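Local coordinates for protein beta-n-acetylhexosaminidase (Streptococcus pneumoniae, PDB 4AZH) that hydrolyses terminal beta-linked N-acetylhexosamine residues from glycans, as a family 20 glycoside hydrolase catalytic module of the pneumococcal exo-beta-D-N-acetylglucosaminidase StrH, at residues A[12-17]-A[327-332]; A[280-285]-A[293-298]. All coordinates share one frame; numbering follows the deposited sequence.

Contact 1: A[12-17]-A[327-332]; sequences KVISID and LSIWAD. With LOG (N-acetylglucosaminono-1,5-lactone (Z)-oxime), chain E.
With CG turned anti to its backbone N (chi1 176°), Asp-17 sends its carboxylate across to the chain of 327-332, where OD2 accepts Ala-331 N at 3.0 Å. That N-H arrives on the anti side of OD2, somewhat out of the carboxylate plane. The same oxygen forms a salt bridge with Arg-20, while OD1 takes Gly-19 N, so both oxygens of the carboxylate are held. In Trp-330 CG instead stands anti to the carbonyl carbon (chi1 -62°), and its indole crosses the Asp-17 side chain at about a right angle, with OD2 lying at the ring edge. Behind these two residues the strands run parallel, paired Ile-14 with Leu-327, Ser-15 with Ser-328 and Ile-16 with Ile-329. Ser-15 grips its neighbour both ways: its N reaches Leu-327 O at 2.7 Å, and its O receives Ile-329 N at 2.9 Å. On the face of the isoleucines, Ile-14 CD1 meets Leu-327 CD2 at 3.8 Å, and helix 340-352 packs over Ile-14, Leu-327 and Ile-329. On the serine face, Ser-15 OG bonds to His-44 and to a water, which in turn donates to Ile-329 O. This water sits over the centre of one indole face; the opposite face carries the inhibitor, with LOG C5 3.7 Å above the plane. Asp-332 then takes LOG O4 on OD1 and LOG O6 on OD2, each at 2.6 Å. Here the first and last strands of a TIM barrel close the ring, and the chain at the C-terminal end of the last strand contributes Trp-330 and Asp-332 to the sugar-binding site, as expected for the GH20 fold.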
ATOM      1  N   LYS A  12      -0.846  10.653   3.079  1.00  8.46           N
ATOM      2  CA  LYS A  12      -1.917  10.634   2.066  1.00  8.08           C
ATOM      3  C   LYS A  12      -1.488   9.591   1.050  1.00  7.72           C
ATOM      4  O   LYS A  12      -0.434   9.757   0.400  1.00  7.66           O
ATOM      5  CB  LYS A  12      -2.054  11.998   1.378  1.00  8.31           C
ATOM      6  CG  LYS A  12      -2.668  13.114   2.231  1.00  8.44           C
ATOM      7  CD  LYS A  12      -1.742  13.618   3.323  1.00  8.39           C
ATOM      8  CE  LYS A  12      -0.375  14.042   2.806  1.00  8.23           C
ATOM      9  NZ  LYS A  12       0.078  15.007   3.837  1.00  8.38           N
ATOM     10  N   VAL A  13      -2.256   8.508   0.931  1.00  7.12           N
ATOM     11  CA  VAL A  13      -1.757   7.322   0.234  1.00  6.93           C
ATOM     12  C   VAL A  13      -2.687   6.878  -0.868  1.00  6.93           C
ATOM     13  O   VAL A  13      -3.901   6.869  -0.687  1.00  7.22           O
ATOM     14  CB  VAL A  13      -1.535   6.122   1.189  1.00  6.79           C
ATOM     15  CG1 VAL A  13      -0.815   4.987   0.466  1.00  6.57           C
ATOM     16  CG2 VAL A  13      -0.779   6.538   2.458  1.00  6.65           C
ATOM     17  N   ILE A  14      -2.116   6.516  -2.011  1.00  6.87           N
ATOM     18  CA  ILE A  14      -2.848   5.873  -3.096  1.00  6.71           C
ATOM     19  C   ILE A  14      -2.429   4.405  -3.104  1.00  6.74           C
ATOM     20  O   ILE A  14      -1.247   4.104  -3.113  1.00  6.65           O
ATOM     21  CB  ILE A  14      -2.607   6.580  -4.471  1.00  6.64           C
ATOM     22  CG1 ILE A  14      -3.218   5.791  -5.631  1.00  6.64           C
ATOM     23  CG2 ILE A  14      -1.114   6.794  -4.760  1.00  6.52           C
ATOM     24  CD1 ILE A  14      -4.742   5.731  -5.657  1.00  6.66           C
ATOM     25  N   SER A  15      -3.394   3.490  -3.051  1.00  6.96           N
ATOM     26  CA  SER A  15      -3.082   2.066  -3.062  1.00  7.13           C
ATOM     27  C   SER A  15      -3.331   1.445  -4.434  1.00  7.42           C
ATOM     28  O   SER A  15      -4.384   1.662  -5.019  1.00  7.31           O
ATOM     29  CB  SER A  15      -3.917   1.314  -2.035  1.00  7.00           C
ATOM     30  OG  SER A  15      -3.695  -0.084  -2.160  1.00  6.95           O
ATOM     31  N   ILE A  16      -2.386   0.646  -4.919  1.00  7.68           N
ATOM     32  CA  ILE A  16      -2.551  -0.044  -6.205  1.00  7.91           C
ATOM     33  C   ILE A  16      -2.435  -1.551  -6.060  1.00  7.94           C
ATOM     34  O   ILE A  16      -1.417  -2.053  -5.605  1.00  7.74           O
ATOM     35  CB  ILE A  16      -1.503   0.408  -7.251  1.00  8.02           C
ATOM     36  CG1 ILE A  16      -1.476   1.943  -7.391  1.00  7.87           C
ATOM     37  CG2 ILE A  16      -1.778  -0.272  -8.595  1.00  7.90           C
ATOM     38  CD1 ILE A  16      -2.742   2.520  -8.035  1.00  8.10           C
ATOM     39  N   ASP A  17      -3.478  -2.258  -6.486  1.00  8.16           N
ATOM     40  CA  ASP A  17      -3.514  -3.705  -6.415  1.00  8.45           C
ATOM     41  C   ASP A  17      -2.735  -4.249  -7.592  1.00  8.77           C
ATOM     42  O   ASP A  17      -3.312  -4.569  -8.650  1.00  9.46           O
ATOM     43  CB  ASP A  17      -4.984  -4.195  -6.414  1.00  8.60           C
ATOM     44  CG  ASP A  17      -5.119  -5.715  -6.451  1.00  8.93           C
ATOM     45  OD1 ASP A  17      -4.109  -6.470  -6.290  1.00  8.63           O
ATOM     46  OD2 ASP A  17      -6.278  -6.154  -6.665  1.00  9.27           O
ATOM     47  N   LEU A 327      -6.544   5.939  -0.174  1.00  7.86           N
ATOM     48  CA  LEU A 327      -7.513   5.649  -1.222  1.00  8.03           C
ATOM     49  C   LEU A 327      -7.083   4.406  -2.033  1.00  8.23           C
ATOM     50  O   LEU A 327      -5.907   4.287  -2.411  1.00  8.33           O
ATOM     51  CB  LEU A 327      -7.582   6.845  -2.123  1.00  8.41           C
ATOM     52  CG  LEU A 327      -8.766   6.823  -3.081  1.00  8.83           C
ATOM     53  CD1 LEU A 327      -9.431   8.190  -3.148  1.00  8.78           C
ATOM     54  CD2 LEU A 327      -8.317   6.309  -4.431  1.00  8.76           C
ATOM     55  N   SER A 328      -8.004   3.486  -2.321  1.00  8.06           N
ATOM     56  CA  SER A 328      -7.577   2.176  -2.839  1.00  7.98           C
ATOM     57  C   SER A 328      -8.163   1.788  -4.187  1.00  8.27           C
ATOM     58  O   SER A 328      -9.389   1.869  -4.399  1.00  8.41           O
ATOM     59  CB  SER A 328      -7.846   1.085  -1.803  1.00  8.03           C
ATOM     60  OG  SER A 328      -7.351   1.489  -0.523  1.00  8.12           O
ATOM     61  N   ILE A 329      -7.281   1.378  -5.100  1.00  8.08           N
ATOM     62  CA  ILE A 329      -7.695   0.864  -6.401  1.00  8.12           C
ATOM     63  C   ILE A 329      -7.481  -0.639  -6.414  1.00  8.35           C
ATOM     64  O   ILE A 329      -6.377  -1.115  -6.158  1.00  8.47           O
ATOM     65  CB  ILE A 329      -6.890   1.478  -7.579  1.00  7.82           C
ATOM     66  CG1 ILE A 329      -6.796   3.009  -7.450  1.00  7.59           C
ATOM     67  CG2 ILE A 329      -7.498   1.029  -8.901  1.00  7.55           C
ATOM     68  CD1 ILE A 329      -8.132   3.736  -7.376  1.00  7.70           C
ATOM     69  N   TRP A 330      -8.540  -1.381  -6.698  1.00  8.69           N
ATOM     70  CA  TRP A 330      -8.477  -2.821  -6.639  1.00  9.04           C
ATOM     71  C   TRP A 330      -8.748  -3.399  -7.992  1.00  9.40           C
ATOM     72  O   TRP A 330      -9.388  -2.760  -8.821  1.00  9.72           O
ATOM     73  CB  TRP A 330      -9.504  -3.336  -5.667  1.00  8.78           C
ATOM     74  CG  TRP A 330      -9.291  -2.853  -4.259  1.00  8.90           C
ATOM     75  CD1 TRP A 330      -9.980  -1.832  -3.593  1.00  8.81           C
ATOM     76  CD2 TRP A 330      -8.330  -3.376  -3.270  1.00  8.64           C
ATOM     77  NE1 TRP A 330      -9.519  -1.699  -2.306  1.00  8.77           N
ATOM     78  CE2 TRP A 330      -8.526  -2.588  -2.054  1.00  8.57           C
ATOM     79  CE3 TRP A 330      -7.353  -4.357  -3.286  1.00  8.46           C
ATOM     80  CZ2 TRP A 330      -7.770  -2.799  -0.919  1.00  8.60           C
ATOM     81  CZ3 TRP A 330      -6.605  -4.568  -2.134  1.00  8.53           C
ATOM     82  CH2 TRP A 330      -6.804  -3.798  -0.974  1.00  8.57           C
ATOM     83  N   ALA A 331      -8.306  -4.633  -8.203  1.00  9.68           N
ATOM     84  CA  ALA A 331      -8.432  -5.286  -9.503  1.00  9.98           C
ATOM     85  C   ALA A 331      -9.096  -6.666  -9.411  1.00 10.15           C
ATOM     86  O   ALA A 331      -8.572  -7.660  -9.921  1.00  9.73           O
ATOM     87  CB  ALA A 331      -7.065  -5.366 -10.160  1.00  9.57           C
ATOM     88  N   ASP A 332     -10.262  -6.703  -8.758  1.00 11.35           N
ATOM     89  CA  ASP A 332     -10.973  -7.977  -8.421  1.00 12.48           C
ATOM     90  C   ASP A 332     -11.207  -8.831  -9.663  1.00 12.35           C
ATOM     91  O   ASP A 332     -11.175 -10.065  -9.602  1.00 12.12           O
ATOM     92  CB  ASP A 332     -12.306  -7.706  -7.731  1.00 13.41           C
ATOM     93  CG  ASP A 332     -12.134  -7.031  -6.374  1.00 13.97           C
ATOM     94  OD1 ASP A 332     -11.151  -6.278  -6.194  1.00 13.36           O
ATOM     95  OD2 ASP A 332     -12.987  -7.270  -5.479  1.00 14.76           O
TER
HETATM   96  C2  LOG E2044     -10.556  -6.915  -0.250  1.00  8.90           C
HETATM   97  C3  LOG E2044      -9.770  -6.569  -1.513  1.00  8.66           C
HETATM   98  C4  LOG E2044     -10.762  -6.314  -2.626  1.00  8.49           C
HETATM   99  C5  LOG E2044     -11.598  -5.105  -2.228  1.00  8.54           C
HETATM  100  C6  LOG E2044     -12.474  -4.666  -3.421  1.00  8.56           C
HETATM  101  C7  LOG E2044      -9.592  -5.326   1.398  1.00  9.28           C
HETATM  102  C8  LOG E2044      -8.614  -5.122   2.553  1.00  8.94           C
HETATM  103  N2  LOG E2044      -9.721  -6.607   0.938  1.00  9.09           N
HETATM  104  O1  LOG E2044     -13.579  -5.764   1.103  0.80 10.87           O
HETATM  105  O3  LOG E2044      -8.793  -7.637  -1.873  1.00  8.60           O
HETATM  106  O4  LOG E2044     -10.080  -5.981  -3.808  1.00  8.53           O
HETATM  107  O5  LOG E2044     -12.387  -5.441  -1.135  1.00  8.35           O
HETATM  108  O6  LOG E2044     -13.524  -5.577  -3.642  1.00  8.54           O
HETATM  109  C1  LOG E2044     -11.799  -6.211  -0.145  1.00  9.06           C
HETATM  110  O7  LOG E2044     -10.244  -4.369   0.977  1.00  9.21           O
HETATM  111  N1  LOG E2044     -12.411  -6.411   0.977  1.00  9.43           N
HETATM  112  O   HOH W   1      -5.627  -1.222  -3.403  1.00  8.65           O

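Contact 2: A[280-285]-A[293-298]; sequences WYYILG and GFLKKA. With LOG (N-acetylglucosaminono-1,5-lactone (Z)-oxime), chain E.
Gly-293 meets Tyr-281, Tyr-282 and Ile-283 in a beta-alpha-beta unit of the TIM-barrel domain, where the chain passes from the short strand 282-283 into helix 295-304. Its O accepts Ile-283 N at 3.1 Å in a nearly straight bond (172°) lying in the carbonyl plane, and it also sits at the edge of the Tyr-282 ring. Gly-293 CA lies 3.4 Å from Tyr-281 O in a CA-H...O contact. Beside this junction Tyr-281 and Ile-283 line the inhibitor pocket: Ile-283 CD1 approaches LOG O6, and Tyr-281 OH donates to LOG O7, the acetamido oxygen, at 2.6 Å. Phe-294 is the N-cap, and its O receives Ala-298 N within the first helical turn. Leu-295 follows, laying CB over one face of the Tyr-282 phenol, 4.1 Å from the ring centroid in a CH-pi contact. In Tyr-282, CG anti to the backbone N (chi1 171°) carries the ring out to the start of the helix, while its OH takes Gly-285 N and hydrogen-bonds to Glu-342, holding the ring at its far end. Further along, Ala-298 turns its methyl to Tyr-282 CB and to the carbonyls of Trp-280 and Tyr-281, with CB 3.5 Å from Tyr-281 O.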
ATOM      1  N   TRP A 280     -13.945   4.828  -0.418  1.00  8.93           N
ATOM      2  CA  TRP A 280     -13.094   5.358  -1.432  1.00  9.12           C
ATOM      3  C   TRP A 280     -12.625   4.317  -2.410  1.00  9.38           C
ATOM      4  O   TRP A 280     -11.823   4.643  -3.271  1.00  9.69           O
ATOM      5  CB  TRP A 280     -11.884   6.023  -0.784  1.00  8.98           C
ATOM      6  CG  TRP A 280     -12.234   7.165   0.133  1.00  8.77           C
ATOM      7  CD1 TRP A 280     -13.210   8.138  -0.049  1.00  8.74           C
ATOM      8  CD2 TRP A 280     -11.615   7.496   1.432  1.00  8.90           C
ATOM      9  NE1 TRP A 280     -13.230   9.023   1.006  1.00  8.59           N
ATOM     10  CE2 TRP A 280     -12.306   8.687   1.928  1.00  8.70           C
ATOM     11  CE3 TRP A 280     -10.586   6.947   2.197  1.00  8.74           C
ATOM     12  CZ2 TRP A 280     -11.973   9.275   3.136  1.00  8.70           C
ATOM     13  CZ3 TRP A 280     -10.268   7.554   3.414  1.00  8.62           C
ATOM     14  CH2 TRP A 280     -10.947   8.688   3.869  1.00  8.61           C
ATOM     15  N   TYR A 281     -13.089   3.068  -2.288  1.00  9.36           N
ATOM     16  CA  TYR A 281     -12.605   1.957  -3.123  1.00  9.33           C
ATOM     17  C   TYR A 281     -13.087   2.113  -4.593  1.00  9.65           C
ATOM     18  O   TYR A 281     -14.257   2.407  -4.857  1.00  9.53           O
ATOM     19  CB  TYR A 281     -13.165   0.644  -2.592  1.00  9.21           C
ATOM     20  CG  TYR A 281     -12.411  -0.009  -1.467  1.00  9.38           C
ATOM     21  CD1 TYR A 281     -11.385   0.662  -0.788  1.00  9.37           C
ATOM     22  CD2 TYR A 281     -12.755  -1.286  -1.046  1.00  9.06           C
ATOM     23  CE1 TYR A 281     -10.698   0.063   0.260  1.00  9.39           C
ATOM     24  CE2 TYR A 281     -12.068  -1.905  -0.014  1.00  9.32           C
ATOM     25  CZ  TYR A 281     -11.033  -1.231   0.643  1.00  9.55           C
ATOM     26  OH  TYR A 281     -10.329  -1.840   1.673  1.00  9.27           O
ATOM     27  N   TYR A 282     -12.184   1.933  -5.542  1.00  9.63           N
ATOM     28  CA  TYR A 282     -12.597   1.708  -6.909  1.00  9.83           C
ATOM     29  C   TYR A 282     -12.025   0.370  -7.393  1.00  9.98           C
ATOM     30  O   TYR A 282     -10.836   0.081  -7.235  1.00  9.71           O
ATOM     31  CB  TYR A 282     -12.171   2.857  -7.806  1.00 10.09           C
ATOM     32  CG  TYR A 282     -12.376   2.578  -9.276  1.00 10.58           C
ATOM     33  CD1 TYR A 282     -13.629   2.166  -9.766  1.00 10.78           C
ATOM     34  CD2 TYR A 282     -11.331   2.734 -10.191  1.00 10.62           C
ATOM     35  CE1 TYR A 282     -13.819   1.911 -11.121  1.00 11.25           C
ATOM     36  CE2 TYR A 282     -11.518   2.485 -11.549  1.00 10.73           C
ATOM     37  CZ  TYR A 282     -12.758   2.081 -12.007  1.00 11.09           C
ATOM     38  OH  TYR A 282     -12.965   1.832 -13.353  1.00 11.77           O
ATOM     39  N   ILE A 283     -12.909  -0.463  -7.929  1.00 10.29           N
ATOM     40  CA  ILE A 283     -12.539  -1.736  -8.507  1.00 10.60           C
ATOM     41  C   ILE A 283     -12.537  -1.519 -10.034  1.00 11.21           C
ATOM     42  O   ILE A 283     -13.538  -1.104 -10.600  1.00 11.70           O
ATOM     43  CB  ILE A 283     -13.566  -2.788  -8.098  1.00 10.49           C
ATOM     44  CG1 ILE A 283     -13.490  -3.024  -6.576  1.00 10.57           C
ATOM     45  CG2 ILE A 283     -13.366  -4.057  -8.878  1.00 10.48           C
ATOM     46  CD1 ILE A 283     -14.750  -3.655  -6.014  1.00 10.40           C
ATOM     47  N   LEU A 284     -11.399  -1.767 -10.673  1.00 11.37           N
ATOM     48  CA  LEU A 284     -11.221  -1.519 -12.101  1.00 11.90           C
ATOM     49  C   LEU A 284     -12.379  -2.138 -12.872  1.00 12.68           C
ATOM     50  O   LEU A 284     -12.667  -3.338 -12.737  1.00 12.48           O
ATOM     51  CB  LEU A 284      -9.874  -2.087 -12.607  1.00 11.17           C
ATOM     52  CG  LEU A 284      -8.536  -1.572 -12.054  1.00 10.98           C
ATOM     53  CD1 LEU A 284      -7.354  -2.268 -12.744  1.00 10.58           C
ATOM     54  CD2 LEU A 284      -8.388  -0.052 -12.162  1.00 10.57           C
ATOM     55  N   GLY A 285     -13.069  -1.295 -13.638  1.00 13.51           N
ATOM     56  CA  GLY A 285     -14.162  -1.747 -14.500  1.00 14.59           C
ATOM     57  C   GLY A 285     -15.539  -1.831 -13.877  1.00 15.42           C
ATOM     58  O   GLY A 285     -16.492  -2.159 -14.575  1.00 15.80           O
ATOM     59  N   GLY A 293     -17.949  -0.489  -5.318  1.00 15.77           N
ATOM     60  CA  GLY A 293     -17.053   0.610  -5.654  1.00 14.05           C
ATOM     61  C   GLY A 293     -16.904   0.873  -7.138  1.00 13.45           C
ATOM     62  O   GLY A 293     -15.880   0.531  -7.714  1.00 12.98           O
ATOM     63  N   PHE A 294     -17.919   1.463  -7.765  1.00 12.65           N
ATOM     64  CA  PHE A 294     -17.748   1.943  -9.104  1.00 13.08           C
ATOM     65  C   PHE A 294     -17.150   3.315  -8.960  1.00 13.28           C
ATOM     66  O   PHE A 294     -17.138   3.860  -7.848  1.00 12.54           O
ATOM     67  CB  PHE A 294     -19.046   1.904  -9.974  1.00 13.29           C
ATOM     68  CG  PHE A 294     -20.276   2.489  -9.312  1.00 13.38           C
ATOM     69  CD1 PHE A 294     -21.044   1.727  -8.421  1.00 13.19           C
ATOM     70  CD2 PHE A 294     -20.685   3.799  -9.588  1.00 12.96           C
ATOM     71  CE1 PHE A 294     -22.195   2.267  -7.832  1.00 13.38           C
ATOM     72  CE2 PHE A 294     -21.830   4.342  -8.981  1.00 12.51           C
ATOM     73  CZ  PHE A 294     -22.585   3.576  -8.118  1.00 12.76           C
ATOM     74  N   LEU A 295     -16.638   3.845 -10.071  1.00 13.31           N
ATOM     75  CA  LEU A 295     -15.812   5.071 -10.078  1.00 14.56           C
ATOM     76  C   LEU A 295     -16.542   6.328  -9.577  1.00 15.40           C
ATOM     77  O   LEU A 295     -15.998   7.087  -8.764  1.00 15.48           O
ATOM     78  CB  LEU A 295     -15.189   5.326 -11.494  1.00 13.80           C
ATOM     79  CG  LEU A 295     -14.321   6.602 -11.622  1.00 13.68           C
ATOM     80  CD1 LEU A 295     -13.146   6.531 -10.648  1.00 12.77           C
ATOM     81  CD2 LEU A 295     -13.834   6.885 -13.052  1.00 12.93           C
ATOM     82  N   LYS A 296     -17.764   6.537 -10.075  1.00 17.02           N
ATOM     83  CA  LYS A 296     -18.581   7.707  -9.713  1.00 17.71           C
ATOM     84  C   LYS A 296     -19.027   7.681  -8.234  1.00 16.67           C
ATOM     85  O   LYS A 296     -19.234   8.718  -7.609  1.00 16.40           O
ATOM     86  CB  LYS A 296     -19.756   7.878 -10.700  1.00 19.89           C
ATOM     87  CG  LYS A 296     -21.018   8.546 -10.134  1.00 24.02           C
ATOM     88  CD  LYS A 296     -22.156   8.725 -11.171  1.00 28.93           C
ATOM     89  CE  LYS A 296     -22.943   7.437 -11.524  1.00 29.64           C
ATOM     90  NZ  LYS A 296     -23.947   6.953 -10.521  1.00 29.44           N
ATOM     91  N   LYS A 297     -19.162   6.513  -7.649  1.00 16.19           N
ATOM     92  CA  LYS A 297     -19.425   6.511  -6.220  1.00 15.85           C
ATOM     93  C   LYS A 297     -18.135   6.841  -5.447  1.00 15.45           C
ATOM     94  O   LYS A 297     -18.150   7.579  -4.449  1.00 14.95           O
ATOM     95  CB  LYS A 297     -19.974   5.185  -5.783  1.00 16.62           C
ATOM     96  CG  LYS A 297     -19.936   5.025  -4.273  1.00 18.06           C
ATOM     97  CD  LYS A 297     -21.101   4.197  -3.810  1.00 20.68           C
ATOM     98  CE  LYS A 297     -20.687   2.748  -3.657  1.00 21.51           C
ATOM     99  NZ  LYS A 297     -21.866   1.847  -3.865  1.00 22.16           N
ATOM    100  N   ALA A 298     -17.016   6.306  -5.927  1.00 14.43           N
ATOM    101  CA  ALA A 298     -15.761   6.529  -5.249  1.00 13.93           C
ATOM    102  C   ALA A 298     -15.475   8.037  -5.288  1.00 13.81           C
ATOM    103  O   ALA A 298     -15.171   8.630  -4.267  1.00 13.56           O
ATOM    104  CB  ALA A 298     -14.649   5.699  -5.864  1.00 12.47           C
TER
HETATM  105  C2  LOG E2044     -10.556  -6.915  -0.250  1.00  8.90           C
HETATM  106  C3  LOG E2044      -9.770  -6.569  -1.513  1.00  8.66           C
HETATM  107  C4  LOG E2044     -10.762  -6.314  -2.626  1.00  8.49           C
HETATM  108  C5  LOG E2044     -11.598  -5.105  -2.228  1.00  8.54           C
HETATM  109  C6  LOG E2044     -12.474  -4.666  -3.421  1.00  8.56           C
HETATM  110  C7  LOG E2044      -9.592  -5.326   1.398  1.00  9.28           C
HETATM  111  C8  LOG E2044      -8.614  -5.122   2.553  1.00  8.94           C
HETATM  112  N2  LOG E2044      -9.721  -6.607   0.938  1.00  9.09           N
HETATM  113  O1  LOG E2044     -13.579  -5.764   1.103  0.80 10.87           O
HETATM  114  O3  LOG E2044      -8.793  -7.637  -1.873  1.00  8.60           O
HETATM  115  O4  LOG E2044     -10.080  -5.981  -3.808  1.00  8.53           O
HETATM  116  O5  LOG E2044     -12.387  -5.441  -1.135  1.00  8.35           O
HETATM  117  O6  LOG E2044     -13.524  -5.577  -3.642  1.00  8.54           O
HETATM  118  C1  LOG E2044     -11.799  -6.211  -0.145  1.00  9.06           C
HETATM  119  O7  LOG E2044     -10.244  -4.369   0.977  1.00  9.21           O
HETATM  120  N1  LOG E2044     -12.411  -6.411   0.977  1.00  9.43           N

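From the N terminus, the chain enters the barrel on strand 11-17 and comes back alongside it only at strand 322-330, so contact 1 closes a loop of 309 residues that takes in most of the barrel. Contact 2 is nested inside that loop and closes a short loop of its own, with seven residues between 280-285 and 293-298. It belongs to the unit strand 282-283, helix 295-304, strand 322-330, whose last strand also pairs with 11-17 and with barrel strand 272-275. The two contacts touch directly: Trp-330 N lies 2.8 Å from Tyr-282 O, a probable hydrogen bond, and the Tyr-281 and Trp-330 rings meet edge-to-face. Both contacts reach LOG.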